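Local coordinates for p22 protein (PDB 3JV1), which acts as an accessory factor in the mitochondrial RNA editing of cytochrome oxidase subunit II transcripts and belongs to the Mam33 family, at residues P28-I36 / M47-L58; E68-V76 / F87-F96. All coordinates share one frame; numbering follows the deposited sequence.

Contact 1: residues P28-I36 / M47-L58; sequences PEIPEGWTI and MRKSHGDEEIIL
The six-membered ring of W34 lies in a hollow walled by K49, M47, L58 and I56. K49 closes one face: its CG stands 3.5 Å from the centroid of that ring and 3° off the ring normal, a CH-pi contact, while CD slides toward the rim. K49 can do this because its CG sits between backbone N and carbonyl carbon (chi1 63°); a bend at chi3 follows, and NZ ends on the carbonyl O of R148. The far end of the indole, CH2, bumps against L58 CD2 at 3.4 Å and I56 CG2 at 3.9 Å, both approaching obliquely. Nearer the backbone, M47 crosses the tryptophan at about a right angle, its CB 3.8 Å from W34 CE3; the bend at chi3 carries CE round toward W34 CB and the fringe of I30 and P31. I36 CD1 rests 4.0 Å from M47 CG on the same side of the sheet, whereas T35 and R48 pack on the other, where T35 CG2 meets R48 CB. Two backbone bonds fix the register at the T35–R48 pair: T35 N to R48 O (2.7 Å, N-H...O 164°) and R48 N to T35 O (3.0 Å). L154 of helix 152-181 also touches W34. This is a short antiparallel edge strand hydrogen-bonded to a beta hairpin, whose strands 46-51 and 54-63 meet through a type II' turn at H51–E54.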
loop_
_atom_site.group_PDB
_atom_site.type_symbol
_atom_site.label_atom_id
_atom_site.label_comp_id
_atom_site.label_asym_id
_atom_site.label_seq_id
_atom_site.Cartn_x
_atom_site.Cartn_y
_atom_site.Cartn_z
ATOM N N PRO A 28 -11.059 29.664 -3.745
ATOM C CA PRO A 28 -11.407 29.585 -5.167
ATOM C C PRO A 28 -12.893 29.347 -5.381
ATOM O O PRO A 28 -13.544 28.688 -4.575
ATOM C CB PRO A 28 -10.593 28.389 -5.662
ATOM C CG PRO A 28 -9.491 28.263 -4.674
ATOM C CD PRO A 28 -10.173 28.551 -3.373
ATOM N N GLU A 29 -13.429 29.889 -6.466
ATOM C CA GLU A 29 -14.834 29.687 -6.787
ATOM C C GLU A 29 -14.876 28.356 -7.523
ATOM O O GLU A 29 -14.063 28.108 -8.411
ATOM C CB GLU A 29 -15.350 30.827 -7.671
ATOM C CG GLU A 29 -15.276 32.183 -6.978
ATOM C CD GLU A 29 -15.726 33.333 -7.855
ATOM O OE1 GLU A 29 -15.106 33.555 -8.921
ATOM O OE2 GLU A 29 -16.699 34.020 -7.471
ATOM N N ILE A 30 -15.808 27.492 -7.137
ATOM C CA ILE A 30 -15.919 26.177 -7.755
ATOM C C ILE A 30 -16.425 26.266 -9.184
ATOM O O ILE A 30 -17.403 26.955 -9.459
ATOM C CB ILE A 30 -16.854 25.261 -6.942
ATOM C CG1 ILE A 30 -16.862 23.856 -7.547
ATOM C CG2 ILE A 30 -18.253 25.839 -6.927
ATOM C CD1 ILE A 30 -17.533 22.826 -6.677
ATOM N N PRO A 31 -15.751 25.569 -10.116
ATOM C CA PRO A 31 -16.127 25.561 -11.535
ATOM C C PRO A 31 -17.602 25.205 -11.753
ATOM O O PRO A 31 -18.146 24.328 -11.082
ATOM C CB PRO A 31 -15.180 24.521 -12.135
ATOM C CG PRO A 31 -13.952 24.657 -11.288
ATOM C CD PRO A 31 -14.539 24.759 -9.893
ATOM N N GLU A 32 -18.227 25.898 -12.701
ATOM C CA GLU A 32 -19.637 25.711 -13.052
ATOM C C GLU A 32 -20.028 24.250 -13.301
ATOM O O GLU A 32 -19.354 23.534 -14.033
ATOM C CB GLU A 32 -19.947 26.532 -14.307
ATOM C CG GLU A 32 -21.422 26.788 -14.586
ATOM C CD GLU A 32 -22.006 27.879 -13.708
ATOM O OE1 GLU A 32 -21.344 28.930 -13.546
ATOM O OE2 GLU A 32 -23.131 27.694 -13.190
ATOM N N GLY A 33 -21.130 23.821 -12.693
ATOM C CA GLY A 33 -21.599 22.457 -12.871
ATOM C C GLY A 33 -21.021 21.444 -11.900
ATOM O O GLY A 33 -21.606 20.385 -11.677
ATOM N N TRP A 34 -19.875 21.763 -11.315
ATOM C CA TRP A 34 -19.235 20.851 -10.374
ATOM C C TRP A 34 -19.737 20.992 -8.955
ATOM O O TRP A 34 -19.989 22.092 -8.480
ATOM C CB TRP A 34 -17.721 21.062 -10.349
ATOM C CG TRP A 34 -17.019 20.636 -11.591
ATOM C CD1 TRP A 34 -16.696 21.418 -12.660
ATOM C CD2 TRP A 34 -16.505 19.332 -11.874
ATOM N NE1 TRP A 34 -16.000 20.681 -13.590
ATOM C CE2 TRP A 34 -15.868 19.397 -13.131
ATOM C CE3 TRP A 34 -16.517 18.112 -11.184
ATOM C CZ2 TRP A 34 -15.246 18.287 -13.716
ATOM C CZ3 TRP A 34 -15.896 17.004 -11.770
ATOM C CH2 TRP A 34 -15.270 17.105 -13.023
ATOM N N THR A 35 -19.884 19.855 -8.289
ATOM C CA THR A 35 -20.298 19.827 -6.899
ATOM C C THR A 35 -19.023 19.388 -6.194
ATOM O O THR A 35 -18.182 18.730 -6.805
ATOM C CB THR A 35 -21.396 18.785 -6.651
ATOM O OG1 THR A 35 -21.795 18.842 -5.279
ATOM C CG2 THR A 35 -20.884 17.386 -6.947
ATOM N N ILE A 36 -18.852 19.761 -4.933
ATOM C CA ILE A 36 -17.651 19.351 -4.230
ATOM C C ILE A 36 -17.945 18.748 -2.870
ATOM O O ILE A 36 -18.753 19.255 -2.098
ATOM C CB ILE A 36 -16.646 20.508 -4.091
ATOM C CG1 ILE A 36 -15.347 19.977 -3.485
ATOM C CG2 ILE A 36 -17.227 21.615 -3.242
ATOM C CD1 ILE A 36 -14.124 20.783 -3.868
ATOM N N MET A 47 -14.978 15.513 -6.333
ATOM C CA MET A 47 -15.790 16.463 -7.084
ATOM C C MET A 47 -16.638 15.665 -8.069
ATOM O O MET A 47 -16.194 14.643 -8.577
ATOM C CB MET A 47 -14.902 17.438 -7.847
ATOM C CG MET A 47 -14.028 18.321 -6.969
ATOM S SD MET A 47 -12.998 19.452 -7.932
ATOM C CE MET A 47 -14.262 20.496 -8.655
ATOM N N ARG A 48 -17.856 16.131 -8.335
ATOM C CA ARG A 48 -18.747 15.441 -9.254
ATOM C C ARG A 48 -19.556 16.416 -10.109
ATOM O O ARG A 48 -19.848 17.534 -9.694
ATOM C CB ARG A 48 -19.727 14.557 -8.478
ATOM C CG ARG A 48 -19.091 13.644 -7.448
ATOM C CD ARG A 48 -20.129 12.719 -6.840
ATOM N NE ARG A 48 -19.558 11.761 -5.895
ATOM C CZ ARG A 48 -19.078 12.078 -4.695
ATOM N NH1 ARG A 48 -19.086 13.335 -4.278
ATOM N NH2 ARG A 48 -18.617 11.127 -3.893
ATOM N N LYS A 49 -19.911 15.980 -11.309
ATOM C CA LYS A 49 -20.727 16.782 -12.212
ATOM C C LYS A 49 -21.357 15.828 -13.202
ATOM O O LYS A 49 -20.801 14.769 -13.484
ATOM C CB LYS A 49 -19.886 17.809 -12.976
ATOM C CG LYS A 49 -18.846 17.194 -13.897
ATOM C CD LYS A 49 -18.339 18.193 -14.936
ATOM C CE LYS A 49 -19.393 18.453 -16.005
ATOM N NZ LYS A 49 -18.878 19.289 -17.123
ATOM N N SER A 50 -22.525 16.184 -13.718
ATOM C CA SER A 50 -23.172 15.332 -14.702
ATOM C C SER A 50 -22.802 15.841 -16.088
ATOM O O SER A 50 -22.444 17.005 -16.267
ATOM C CB SER A 50 -24.700 15.327 -14.519
ATOM O OG SER A 50 -25.241 16.634 -14.525
ATOM N N HIS A 51 -22.854 14.941 -17.059
ATOM C CA HIS A 51 -22.548 15.262 -18.445
ATOM C C HIS A 51 -23.590 14.470 -19.219
ATOM O O HIS A 51 -23.296 13.418 -19.781
ATOM C CB HIS A 51 -21.143 14.773 -18.801
ATOM C CG HIS A 51 -20.710 15.134 -20.188
ATOM N ND1 HIS A 51 -20.386 16.422 -20.556
ATOM C CD2 HIS A 51 -20.548 14.376 -21.298
ATOM C CE1 HIS A 51 -20.041 16.440 -21.830
ATOM N NE2 HIS A 51 -20.131 15.212 -22.303
ATOM N N GLY A 52 -24.821 14.970 -19.225
ATOM C CA GLY A 52 -25.876 14.244 -19.898
ATOM C C GLY A 52 -26.144 13.000 -19.075
ATOM O O GLY A 52 -26.365 13.093 -17.867
ATOM N N ASP A 53 -26.111 11.831 -19.705
ATOM C CA ASP A 53 -26.354 10.597 -18.975
ATOM C C ASP A 53 -25.150 10.138 -18.153
ATOM O O ASP A 53 -25.275 9.250 -17.312
ATOM C CB ASP A 53 -26.755 9.475 -19.931
ATOM C CG ASP A 53 -28.090 9.720 -20.594
ATOM O OD1 ASP A 53 -28.171 10.615 -21.456
ATOM O OD2 ASP A 53 -29.063 9.016 -20.248
ATOM N N GLU A 54 -23.981 10.722 -18.393
ATOM C CA GLU A 54 -22.811 10.302 -17.638
ATOM C C GLU A 54 -22.575 11.148 -16.403
ATOM O O GLU A 54 -23.070 12.267 -16.289
ATOM C CB GLU A 54 -21.541 10.349 -18.498
ATOM C CG GLU A 54 -21.726 10.809 -19.932
ATOM C CD GLU A 54 -20.416 10.860 -20.698
ATOM O OE1 GLU A 54 -19.477 11.536 -20.240
ATOM O OE2 GLU A 54 -20.319 10.226 -21.764
ATOM N N GLU A 55 -21.827 10.591 -15.464
ATOM C CA GLU A 55 -21.465 11.332 -14.271
ATOM C C GLU A 55 -19.948 11.350 -14.304
ATOM O O GLU A 55 -19.324 10.349 -14.646
ATOM C CB GLU A 55 -21.947 10.644 -12.997
ATOM C CG GLU A 55 -21.600 11.462 -11.750
ATOM C CD GLU A 55 -22.048 10.803 -10.475
ATOM O OE1 GLU A 55 -21.739 9.611 -10.289
ATOM O OE2 GLU A 55 -22.703 11.476 -9.654
ATOM N N ILE A 56 -19.359 12.497 -13.995
ATOM C CA ILE A 56 -17.912 12.628 -13.997
ATOM C C ILE A 56 -17.512 12.786 -12.535
ATOM O O ILE A 56 -18.025 13.664 -11.844
ATOM C CB ILE A 56 -17.463 13.878 -14.786
ATOM C CG1 ILE A 56 -18.258 14.001 -16.098
ATOM C CG2 ILE A 56 -15.959 13.810 -15.043
ATOM C CD1 ILE A 56 -18.138 12.827 -17.040
ATOM N N ILE A 57 -16.606 11.933 -12.069
ATOM C CA ILE A 57 -16.179 11.976 -10.679
ATOM C C ILE A 57 -14.677 12.180 -10.554
ATOM O O ILE A 57 -13.887 11.489 -11.208
ATOM C CB ILE A 57 -16.558 10.678 -9.958
ATOM C CG1 ILE A 57 -18.073 10.485 -10.023
ATOM C CG2 ILE A 57 -16.071 10.715 -8.521
ATOM C CD1 ILE A 57 -18.555 9.176 -9.443
ATOM N N LEU A 58 -14.303 13.148 -9.722
ATOM C CA LEU A 58 -12.909 13.481 -9.463
ATOM C C LEU A 58 -12.602 13.115 -8.020
ATOM O O LEU A 58 -13.202 13.673 -7.107
ATOM C CB LEU A 58 -12.678 14.982 -9.649
ATOM C CG LEU A 58 -12.287 15.582 -10.999
ATOM C CD1 LEU A 58 -10.774 15.596 -11.125
ATOM C CD2 LEU A 58 -12.947 14.813 -12.137
#

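Contact 2: residues E68-V76 / F87-F96; sequences EEITRTLDV and FGMSVEDGEF
L74 lies across the F96 side chain at about a right angle: its CD1 is 3.9 Å from F96 CE1, reaching the ring obliquely. Its CG takes the position between backbone N and carbonyl carbon (chi1 49°), and both methyls touch F96 CE1; CD1 also nears M89 CB (4.1 Å), and CD2 meets V91 CG2 (4.1 Å). V76 continues this row, its CB opposing F87 CB, with V76 O at the edge of the F87 ring, near its plane. R72, L74, V76, F87, M89 and V91 thus share one face of the sheet, and helices cover it: I158 of helix 152-181 touches L74, and L145 of helix 135-146 touches V76, F87 and M89. R72 sends its guanidinium to a salt bridge with D159.

The opposite face carries T73, S90 and D75. T73 CG2 lies 4.2 Å from S90 CB, and the hydroxyls turn to strands on either side, T73 OG1 bonding T61 OG1 and S90 OG bonding N99. Further along, T71 CG2 rests against E92 CG at 3.8 Å. The acids E69 and E92 come within 4.4 Å between their OE1 atoms, which would probably disfavour a closer approach.

Backbone bonds run in pairs at L74–M89 and V76–F87. M89 N meets L74 O almost head-on (C=O...N 178°), whereas L74 N approaches M89 O from above the carbonyl plane. The axes of segments 72-76 and 87-92 approach to 4.5 Å at 145°, away from strict antiparallel, so the ladder is twisted here. The next connection, E92–E95, is a type I' turn. Together these features define a twisted antiparallel beta hairpin, strands 72-80 and 83-92, within the helix-backed sheet of the Mam33 family.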
loop_
_atom_site.group_PDB
_atom_site.type_symbol
_atom_site.label_atom_id
_atom_site.label_comp_id
_atom_site.label_asym_id
_atom_site.label_seq_id
_atom_site.Cartn_x
_atom_site.Cartn_y
_atom_site.Cartn_z
ATOM N N GLU A 68 10.150 19.814 -5.460
ATOM C CA GLU A 68 10.207 21.239 -5.184
ATOM C C GLU A 68 8.810 21.747 -5.515
ATOM O O GLU A 68 8.282 22.645 -4.854
ATOM C CB GLU A 68 11.242 21.918 -6.084
ATOM C CG GLU A 68 12.665 21.424 -5.887
ATOM C CD GLU A 68 13.125 21.537 -4.448
ATOM O OE1 GLU A 68 12.912 22.607 -3.838
ATOM O OE2 GLU A 68 13.705 20.560 -3.927
ATOM N N GLU A 69 8.219 21.148 -6.548
ATOM C CA GLU A 69 6.872 21.486 -6.998
ATOM C C GLU A 69 5.921 20.392 -6.524
ATOM O O GLU A 69 6.167 19.210 -6.750
ATOM C CB GLU A 69 6.816 21.565 -8.526
ATOM C CG GLU A 69 7.112 20.239 -9.216
ATOM C CD GLU A 69 6.366 20.076 -10.527
ATOM O OE1 GLU A 69 6.491 19.001 -11.153
ATOM O OE2 GLU A 69 5.652 21.019 -10.930
ATOM N N ILE A 70 4.832 20.792 -5.877
ATOM C CA ILE A 70 3.840 19.854 -5.356
ATOM C C ILE A 70 2.987 19.234 -6.463
ATOM O O ILE A 70 2.305 19.947 -7.201
ATOM C CB ILE A 70 2.892 20.562 -4.363
ATOM C CG1 ILE A 70 3.711 21.369 -3.349
ATOM C CG2 ILE A 70 2.018 19.531 -3.657
ATOM C CD1 ILE A 70 2.884 22.285 -2.465
ATOM N N THR A 71 3.028 17.907 -6.576
ATOM C CA THR A 71 2.239 17.208 -7.585
ATOM C C THR A 71 1.194 16.322 -6.907
ATOM O O THR A 71 1.519 15.518 -6.031
ATOM C CB THR A 71 3.130 16.335 -8.507
ATOM O OG1 THR A 71 3.770 15.315 -7.736
ATOM C CG2 THR A 71 4.191 17.184 -9.178
ATOM N N ARG A 72 -0.062 16.480 -7.310
ATOM C CA ARG A 72 -1.156 15.703 -6.735
ATOM C C ARG A 72 -1.670 14.626 -7.688
ATOM O O ARG A 72 -1.658 14.801 -8.905
ATOM C CB ARG A 72 -2.312 16.629 -6.358
ATOM C CG ARG A 72 -1.931 17.739 -5.392
ATOM C CD ARG A 72 -3.078 18.712 -5.167
ATOM N NE ARG A 72 -2.738 19.745 -4.189
ATOM C CZ ARG A 72 -1.718 20.590 -4.312
ATOM N NH1 ARG A 72 -0.926 20.527 -5.375
ATOM N NH2 ARG A 72 -1.491 21.504 -3.378
ATOM N N THR A 73 -2.108 13.507 -7.131
ATOM C CA THR A 73 -2.648 12.434 -7.943
ATOM C C THR A 73 -4.148 12.358 -7.706
ATOM O O THR A 73 -4.634 12.621 -6.609
ATOM C CB THR A 73 -2.033 11.059 -7.593
ATOM O OG1 THR A 73 -2.187 10.808 -6.194
ATOM C CG2 THR A 73 -0.556 11.013 -7.963
ATOM N N LEU A 74 -4.880 12.013 -8.751
ATOM C CA LEU A 74 -6.318 11.885 -8.644
ATOM C C LEU A 74 -6.824 10.973 -9.739
ATOM O O LEU A 74 -6.141 10.743 -10.731
ATOM C CB LEU A 74 -6.990 13.261 -8.732
ATOM C CG LEU A 74 -6.603 14.224 -9.857
ATOM C CD1 LEU A 74 -7.309 13.850 -11.144
ATOM C CD2 LEU A 74 -6.993 15.646 -9.455
ATOM N N ASP A 75 -8.016 10.432 -9.532
ATOM C CA ASP A 75 -8.654 9.569 -10.505
ATOM C C ASP A 75 -9.842 10.332 -11.059
ATOM O O ASP A 75 -10.542 11.030 -10.326
ATOM C CB ASP A 75 -9.192 8.291 -9.862
ATOM C CG ASP A 75 -8.118 7.263 -9.594
ATOM O OD1 ASP A 75 -6.997 7.398 -10.125
ATOM O OD2 ASP A 75 -8.411 6.305 -8.855
ATOM N N VAL A 76 -10.062 10.196 -12.356
ATOM C CA VAL A 76 -11.193 10.827 -12.994
ATOM C C VAL A 76 -12.019 9.689 -13.569
ATOM O O VAL A 76 -11.549 8.941 -14.425
ATOM C CB VAL A 76 -10.752 11.781 -14.113
ATOM C CG1 VAL A 76 -11.943 12.142 -14.999
ATOM C CG2 VAL A 76 -10.173 13.045 -13.497
ATOM N N PHE A 87 -9.483 7.368 -15.518
ATOM C CA PHE A 87 -8.213 8.014 -15.833
ATOM C C PHE A 87 -7.372 8.237 -14.579
ATOM O O PHE A 87 -7.800 8.935 -13.652
ATOM C CB PHE A 87 -8.462 9.370 -16.495
ATOM C CG PHE A 87 -9.139 9.285 -17.839
ATOM C CD1 PHE A 87 -8.385 9.239 -19.012
ATOM C CD2 PHE A 87 -10.526 9.243 -17.929
ATOM C CE1 PHE A 87 -9.010 9.155 -20.253
ATOM C CE2 PHE A 87 -11.165 9.158 -19.170
ATOM C CZ PHE A 87 -10.405 9.115 -20.335
ATOM N N GLY A 88 -6.187 7.635 -14.553
ATOM C CA GLY A 88 -5.286 7.812 -13.431
ATOM C C GLY A 88 -4.485 9.034 -13.815
ATOM O O GLY A 88 -3.765 9.008 -14.815
ATOM N N MET A 89 -4.609 10.110 -13.047
ATOM C CA MET A 89 -3.909 11.331 -13.396
ATOM C C MET A 89 -3.221 12.049 -12.255
ATOM O O MET A 89 -3.344 11.685 -11.088
ATOM C CB MET A 89 -4.881 12.302 -14.060
ATOM C CG MET A 89 -5.654 11.705 -15.218
ATOM S SD MET A 89 -6.247 12.974 -16.305
ATOM C CE MET A 89 -7.669 13.525 -15.430
ATOM N N SER A 90 -2.483 13.083 -12.621
ATOM C CA SER A 90 -1.794 13.905 -11.649
ATOM C C SER A 90 -1.758 15.336 -12.173
ATOM O O SER A 90 -1.759 15.567 -13.383
ATOM C CB SER A 90 -0.386 13.364 -11.387
ATOM O OG SER A 90 0.303 13.117 -12.592
ATOM N N VAL A 91 -1.778 16.297 -11.259
ATOM C CA VAL A 91 -1.740 17.701 -11.637
ATOM C C VAL A 91 -0.320 18.213 -11.478
ATOM O O VAL A 91 0.233 18.210 -10.381
ATOM C CB VAL A 91 -2.687 18.557 -10.762
ATOM C CG1 VAL A 91 -2.491 20.034 -11.069
ATOM C CG2 VAL A 91 -4.130 18.165 -11.022
ATOM N N GLU A 92 0.271 18.630 -12.589
ATOM C CA GLU A 92 1.627 19.152 -12.594
ATOM C C GLU A 92 1.594 20.536 -13.218
ATOM O O GLU A 92 1.377 20.687 -14.420
ATOM C CB GLU A 92 2.550 18.212 -13.377
ATOM C CG GLU A 92 2.781 16.882 -12.672
ATOM C CD GLU A 92 3.484 15.857 -13.540
ATOM O OE1 GLU A 92 4.630 16.109 -13.961
ATOM O OE2 GLU A 92 2.888 14.788 -13.799
ATOM N N ASP A 93 1.779 21.543 -12.371
ATOM C CA ASP A 93 1.769 22.948 -12.773
ATOM C C ASP A 93 0.504 23.350 -13.523
ATOM O O ASP A 93 0.552 23.705 -14.698
ATOM C CB ASP A 93 2.990 23.277 -13.633
ATOM C CG ASP A 93 3.244 24.777 -13.735
ATOM O OD1 ASP A 93 3.606 25.388 -12.704
ATOM O OD2 ASP A 93 3.073 25.345 -14.838
ATOM N N GLY A 94 -0.630 23.288 -12.836
ATOM C CA GLY A 94 -1.888 23.678 -13.446
ATOM C C GLY A 94 -2.398 22.853 -14.610
ATOM O O GLY A 94 -3.423 23.200 -15.198
ATOM N N GLU A 95 -1.710 21.769 -14.954
ATOM C CA GLU A 95 -2.158 20.930 -16.061
ATOM C C GLU A 95 -2.382 19.486 -15.650
ATOM O O GLU A 95 -1.724 18.978 -14.745
ATOM C CB GLU A 95 -1.145 20.946 -17.206
ATOM C CG GLU A 95 -0.864 22.309 -17.799
ATOM C CD GLU A 95 -0.175 22.206 -19.146
ATOM O OE1 GLU A 95 0.841 21.483 -19.243
ATOM O OE2 GLU A 95 -0.653 22.849 -20.107
ATOM N N PHE A 96 -3.310 18.827 -16.335
ATOM C CA PHE A 96 -3.608 17.426 -16.071
ATOM C C PHE A 96 -2.673 16.553 -16.894
ATOM O O PHE A 96 -2.474 16.791 -18.079
ATOM C CB PHE A 96 -5.053 17.086 -16.460
ATOM C CG PHE A 96 -6.072 17.441 -15.415
ATOM C CD1 PHE A 96 -6.062 16.810 -14.173
ATOM C CD2 PHE A 96 -7.044 18.399 -15.672
ATOM C CE1 PHE A 96 -7.007 17.127 -13.204
ATOM C CE2 PHE A 96 -7.996 18.725 -14.705
ATOM C CZ PHE A 96 -7.975 18.087 -13.470
#

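How the contacts relate
From the N terminus, helix 2-18 and a long loop lead to contact 1, which closes a short loop by pairing strand 35-37 with strand 46-51; the chain then turns back as strand 54-63. Contact 2 opens only after that, closing the hairpin of strands 72-80 and 83-92 and reaching round the E92–E95 turn to the start of strand 95-104. The two are in series, neither nested nor crossed, with centres about 18 Å apart. They meet where strands 54-63 and 72-80 lie side by side: L58 CD1 packs 3.9 Å from L74 CD1. One antiparallel sheet in chain order thereby runs through both, and helix 152-181 touches residues of both contacts, from beside edge strand 35-37 to the sheet's later half.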